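Local coordinates for protein cytokinin riboside 5'-monophosphate phosphoribohydrolase (Corynebacterium glutamicum, PDB 5ZBL) that belongs to the SLOG clan and is built on a Rossmann-like parallel sheet flanked by helices, at residues 67-79 / 87-99. Numbering follows the deposited sequence.
With SO4 (sulfate ion), chain H.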
loop_
_atom_site.group_PDB
_atom_site.type_symbol
_atom_site.label_atom_id
_atom_site.label_comp_id
_atom_site.label_asym_id
_atom_site.label_seq_id
_atom_site.Cartn_x
_atom_site.Cartn_y
_atom_site.Cartn_z
ATOM N N GLY A 67 -7.508 12.108 -26.343
ATOM C CA GLY A 67 -8.271 11.959 -25.089
ATOM C C GLY A 67 -8.045 13.054 -24.085
ATOM O O GLY A 67 -7.220 13.926 -24.283
ATOM N N GLU A 68 -8.798 12.998 -23.002
ATOM C CA GLU A 68 -8.642 13.930 -21.878
ATOM C C GLU A 68 -7.890 13.206 -20.734
ATOM O O GLU A 68 -8.061 12.018 -20.519
ATOM C CB GLU A 68 -10.020 14.432 -21.411
ATOM C CG GLU A 68 -10.887 15.086 -22.502
ATOM C CD GLU A 68 -12.365 15.206 -22.127
ATOM O OE1 GLU A 68 -12.672 15.668 -21.016
ATOM O OE2 GLU A 68 -13.245 14.837 -22.945
ATOM N N ALA A 69 -7.058 13.937 -20.014
ATOM C CA ALA A 69 -6.336 13.412 -18.885
ATOM C C ALA A 69 -6.612 14.305 -17.673
ATOM O O ALA A 69 -6.320 15.509 -17.702
ATOM C CB ALA A 69 -4.846 13.349 -19.197
ATOM N N PHE A 70 -7.186 13.713 -16.620
ATOM C CA PHE A 70 -7.400 14.423 -15.345
ATOM C C PHE A 70 -6.407 14.043 -14.265
ATOM O O PHE A 70 -6.250 12.878 -13.910
ATOM C CB PHE A 70 -8.819 14.179 -14.860
ATOM C CG PHE A 70 -9.838 14.615 -15.857
ATOM C CD1 PHE A 70 -10.265 15.948 -15.898
ATOM C CD2 PHE A 70 -10.338 13.726 -16.791
ATOM C CE1 PHE A 70 -11.205 16.373 -16.830
ATOM C CE2 PHE A 70 -11.285 14.151 -17.726
ATOM C CZ PHE A 70 -11.709 15.476 -17.740
ATOM N N GLY A 71 -5.739 15.046 -13.736
ATOM C CA GLY A 71 -4.753 14.859 -12.665
ATOM C C GLY A 71 -5.306 15.333 -11.329
ATOM O O GLY A 71 -6.089 16.278 -11.285
ATOM N N VAL A 72 -4.872 14.669 -10.257
ATOM C CA VAL A 72 -5.193 14.998 -8.866
ATOM C C VAL A 72 -3.857 14.967 -8.079
ATOM O O VAL A 72 -3.213 13.930 -7.953
ATOM C CB VAL A 72 -6.245 14.035 -8.258
ATOM C CG1 VAL A 72 -6.729 14.519 -6.894
ATOM C CG2 VAL A 72 -7.437 13.920 -9.180
ATOM N N ILE A 73 -3.473 16.137 -7.568
ATOM C CA ILE A 73 -2.211 16.376 -6.917
ATOM C C ILE A 73 -2.466 17.182 -5.655
ATOM O O ILE A 73 -3.553 17.698 -5.467
ATOM C CB ILE A 73 -1.289 17.108 -7.910
ATOM C CG1 ILE A 73 0.171 17.012 -7.480
ATOM C CG2 ILE A 73 -1.714 18.563 -8.105
ATOM C CD1 ILE A 73 1.131 17.312 -8.614
ATOM N N THR A 74 -1.481 17.263 -4.760
ATOM C CA THR A 74 -1.592 18.057 -3.504
ATOM C C THR A 74 -0.794 19.322 -3.615
ATOM O O THR A 74 0.104 19.398 -4.454
ATOM C CB THR A 74 -0.998 17.311 -2.320
ATOM O OG1 THR A 74 0.407 17.101 -2.561
ATOM C CG2 THR A 74 -1.680 15.953 -2.120
ATOM N N GLU A 75 -1.094 20.305 -2.754
ATOM C CA GLU A 75 -0.259 21.519 -2.647
ATOM C C GLU A 75 1.208 21.187 -2.423
ATOM O O GLU A 75 2.059 21.771 -3.089
ATOM C CB GLU A 75 -0.741 22.488 -1.540
ATOM C CG GLU A 75 -1.399 23.750 -2.064
ATOM C CD GLU A 75 -0.452 24.655 -2.812
ATOM O OE1 GLU A 75 0.317 25.399 -2.174
ATOM O OE2 GLU A 75 -0.488 24.633 -4.050
ATOM N N SER A 76 1.500 20.266 -1.489
ATOM C CA SER A 76 2.901 19.873 -1.219
ATOM C C SER A 76 3.653 19.520 -2.479
ATOM O O SER A 76 4.601 20.195 -2.833
ATOM C CB SER A 76 2.991 18.709 -0.239
ATOM O OG SER A 76 3.144 19.195 1.080
ATOM N N LEU A 77 3.202 18.479 -3.177
ATOM C CA LEU A 77 3.847 18.023 -4.435
ATOM C C LEU A 77 3.850 19.117 -5.509
ATOM O O LEU A 77 4.796 19.220 -6.284
ATOM C CB LEU A 77 3.163 16.769 -4.987
ATOM C CG LEU A 77 3.071 15.525 -4.083
ATOM C CD1 LEU A 77 2.209 14.473 -4.752
ATOM C CD2 LEU A 77 4.436 14.932 -3.716
ATOM N N MET A 78 2.804 19.951 -5.519
ATOM C CA MET A 78 2.686 21.074 -6.450
ATOM C C MET A 78 3.727 22.154 -6.211
ATOM O O MET A 78 4.317 22.641 -7.169
ATOM C CB MET A 78 1.293 21.717 -6.360
ATOM C CG MET A 78 0.961 22.649 -7.516
ATOM S SD MET A 78 0.735 21.682 -9.023
ATOM C CE MET A 78 1.016 22.946 -10.276
ATOM N N LYS A 79 3.922 22.556 -4.952
ATOM C CA LYS A 79 5.011 23.492 -4.609
ATOM C C LYS A 79 6.358 22.866 -4.980
ATOM O O LYS A 79 7.323 23.591 -5.199
ATOM C CB LYS A 79 5.046 23.837 -3.103
ATOM C CG LYS A 79 4.126 24.948 -2.624
ATOM C CD LYS A 79 3.738 24.751 -1.151
ATOM C CE LYS A 79 3.889 26.015 -0.312
ATOM N NZ LYS A 79 3.294 27.222 -0.951
ATOM N N LEU A 87 -2.532 19.148 -18.922
ATOM C CA LEU A 87 -3.705 18.296 -18.719
ATOM C C LEU A 87 -5.010 19.019 -18.994
ATOM O O LEU A 87 -5.106 20.238 -18.844
ATOM C CB LEU A 87 -3.767 17.761 -17.292
ATOM C CG LEU A 87 -2.503 17.096 -16.773
ATOM C CD1 LEU A 87 -2.655 16.826 -15.280
ATOM C CD2 LEU A 87 -2.180 15.858 -17.599
ATOM N N THR A 88 -6.028 18.241 -19.352
ATOM C CA THR A 88 -7.393 18.750 -19.449
ATOM C C THR A 88 -7.776 19.480 -18.153
ATOM O O THR A 88 -8.410 20.537 -18.174
ATOM C CB THR A 88 -8.388 17.586 -19.675
ATOM O OG1 THR A 88 -7.852 16.658 -20.646
ATOM C CG2 THR A 88 -9.792 18.091 -20.062
ATOM N N GLU A 89 -7.395 18.890 -17.022
ATOM C CA GLU A 89 -7.549 19.533 -15.726
ATOM C C GLU A 89 -6.522 18.976 -14.725
ATOM O O GLU A 89 -6.223 17.789 -14.733
ATOM C CB GLU A 89 -8.946 19.242 -15.205
ATOM C CG GLU A 89 -9.516 20.239 -14.223
ATOM C CD GLU A 89 -11.000 19.947 -13.974
ATOM O OE1 GLU A 89 -11.824 20.118 -14.918
ATOM O OE2 GLU A 89 -11.339 19.500 -12.853
ATOM N N LEU A 90 -6.039 19.839 -13.843
ATOM C CA LEU A 90 -5.227 19.454 -12.737
ATOM C C LEU A 90 -5.933 19.936 -11.475
ATOM O O LEU A 90 -6.034 21.114 -11.251
ATOM C CB LEU A 90 -3.804 20.027 -12.879
ATOM C CG LEU A 90 -2.817 19.787 -11.703
ATOM C CD1 LEU A 90 -2.804 18.313 -11.317
ATOM C CD2 LEU A 90 -1.409 20.279 -12.034
ATOM N N GLU A 91 -6.436 19.000 -10.671
ATOM C CA GLU A 91 -7.054 19.323 -9.378
ATOM C C GLU A 91 -5.993 19.297 -8.258
ATOM O O GLU A 91 -5.373 18.252 -8.039
ATOM C CB GLU A 91 -8.160 18.332 -9.044
ATOM C CG GLU A 91 -9.149 18.189 -10.175
ATOM C CD GLU A 91 -10.461 17.524 -9.776
ATOM O OE1 GLU A 91 -10.683 17.253 -8.581
ATOM O OE2 GLU A 91 -11.295 17.275 -10.680
ATOM N N ILE A 92 -5.816 20.437 -7.586
ATOM C CA ILE A 92 -4.993 20.589 -6.370
ATOM C C ILE A 92 -5.848 20.494 -5.115
ATOM O O ILE A 92 -6.780 21.305 -4.913
ATOM C CB ILE A 92 -4.233 21.922 -6.365
ATOM C CG1 ILE A 92 -3.473 22.079 -7.690
ATOM C CG2 ILE A 92 -3.201 21.979 -5.232
ATOM C CD1 ILE A 92 -2.824 23.437 -7.814
ATOM N N VAL A 93 -5.543 19.512 -4.268
ATOM C CA VAL A 93 -6.342 19.274 -3.029
ATOM C C VAL A 93 -5.429 19.419 -1.821
ATOM O O VAL A 93 -4.214 19.461 -2.003
ATOM C CB VAL A 93 -7.130 17.944 -3.065
ATOM C CG1 VAL A 93 -8.085 17.978 -4.249
ATOM C CG2 VAL A 93 -6.213 16.727 -3.175
ATOM N N PRO A 94 -5.996 19.616 -0.611
ATOM C CA PRO A 94 -5.171 19.994 0.538
ATOM C C PRO A 94 -4.147 18.959 0.979
ATOM O O PRO A 94 -3.100 19.346 1.409
ATOM C CB PRO A 94 -6.196 20.169 1.660
ATOM C CG PRO A 94 -7.429 20.552 0.967
ATOM C CD PRO A 94 -7.418 19.712 -0.264
ATOM N N ASP A 95 -4.486 17.664 0.905
ATOM C CA ASP A 95 -3.601 16.567 1.365
ATOM C C ASP A 95 -3.752 15.290 0.577
ATOM O O ASP A 95 -4.637 15.166 -0.278
ATOM C CB ASP A 95 -3.787 16.313 2.861
ATOM C CG ASP A 95 -5.168 15.914 3.215
ATOM O OD1 ASP A 95 -5.648 14.915 2.635
ATOM O OD2 ASP A 95 -5.783 16.587 4.077
ATOM N N MET A 96 -2.864 14.350 0.874
ATOM C CA MET A 96 -2.753 13.077 0.186
ATOM C C MET A 96 -3.940 12.179 0.398
ATOM O O MET A 96 -4.294 11.422 -0.487
ATOM C CB MET A 96 -1.475 12.337 0.590
ATOM C CG MET A 96 -0.746 11.694 -0.587
ATOM S SD MET A 96 0.482 12.796 -1.339
ATOM C CE MET A 96 1.774 12.838 -0.083
ATOM N N HIS A 97 -4.574 12.269 1.549
ATOM C CA HIS A 97 -5.832 11.569 1.799
ATOM C C HIS A 97 -6.869 11.940 0.743
ATOM O O HIS A 97 -7.441 11.078 0.072
ATOM C CB HIS A 97 -6.358 11.988 3.186
ATOM C CG HIS A 97 -7.547 11.210 3.680
ATOM N ND1 HIS A 97 -8.593 11.809 4.352
ATOM C CD2 HIS A 97 -7.828 9.889 3.655
ATOM C CE1 HIS A 97 -9.470 10.891 4.719
ATOM N NE2 HIS A 97 -9.029 9.716 4.308
ATOM N N ILE A 98 -7.098 13.249 0.622
ATOM C CA ILE A 98 -8.112 13.792 -0.242
ATOM C C ILE A 98 -7.678 13.410 -1.661
ATOM O O ILE A 98 -8.506 12.930 -2.463
ATOM C CB ILE A 98 -8.320 15.316 0.002
ATOM C CG1 ILE A 98 -8.898 15.547 1.414
ATOM C CG2 ILE A 98 -9.309 15.916 -0.996
ATOM C CD1 ILE A 98 -8.792 16.984 1.899
ATOM N N ARG A 99 -6.379 13.501 -1.959
ATOM C CA ARG A 99 -5.969 13.126 -3.306
ATOM C C ARG A 99 -6.476 11.706 -3.710
ATOM O O ARG A 99 -7.100 11.531 -4.765
ATOM C CB ARG A 99 -4.487 13.230 -3.427
ATOM C CG ARG A 99 -3.990 13.115 -4.828
ATOM C CD ARG A 99 -2.627 12.575 -4.741
ATOM N NE ARG A 99 -1.859 12.722 -5.938
ATOM C CZ ARG A 99 -0.663 12.167 -6.075
ATOM N NH1 ARG A 99 -0.152 11.409 -5.088
ATOM N NH2 ARG A 99 0.020 12.368 -7.211
HETATM S S SO4 H . 0.302 15.820 2.749
HETATM O O1 SO4 H . 1.615 15.116 2.732
HETATM O O2 SO4 H . 0.364 16.812 3.850
HETATM O O3 SO4 H . 0.096 16.478 1.433
HETATM O O4 SO4 H . -0.812 14.871 3.022
#
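Strands 69-74 and 89-93 run parallel, their axes 4.6 Å apart at closest approach and turned by 21°, in register from F70 beside E89 to T74 beside V93. Four near-linear backbone hydrogen bonds join them: G71 N to E89 O, E91 N to G71 O (2.8 Å), I73 N to E91 O and V93 N to I73 O. Ahead of these, T88 OG1 accepts from A69 N (2.9 Å), so a side chain ties the entry to the strand pair.

On the face carrying F70, V72 and T74, the F70 ring meets E89 CB with its CD1 edge, while T88 CB lies over one ring face. R99, its CG anti to the backbone N (chi1 -169°) and its chain extended to NE, runs past V72 and donates from NE to V72 O (2.7 Å, 166°), with that oxygen near the guanidinium plane. L77 CD1 sits over one guanidinium face, and R99 NH2 hydrogen-bonds to G48 O. On the face of I73, its CG2 presses tightly on L90 CD1 (3.4 Å); M78 SD meets L90 CD2 tip to tip, and M78 CG touches I92 CD1.

T74 OG1 N-caps helix 75-79 through L77 N, and D95 OD1 caps the next helix through I98 N. M96 N donates to O4 of a sulfate (3.0 Å), probably from the crystallisation liquor. The segments form a beta-alpha-beta unit at one edge of the Rossmann-like sheet.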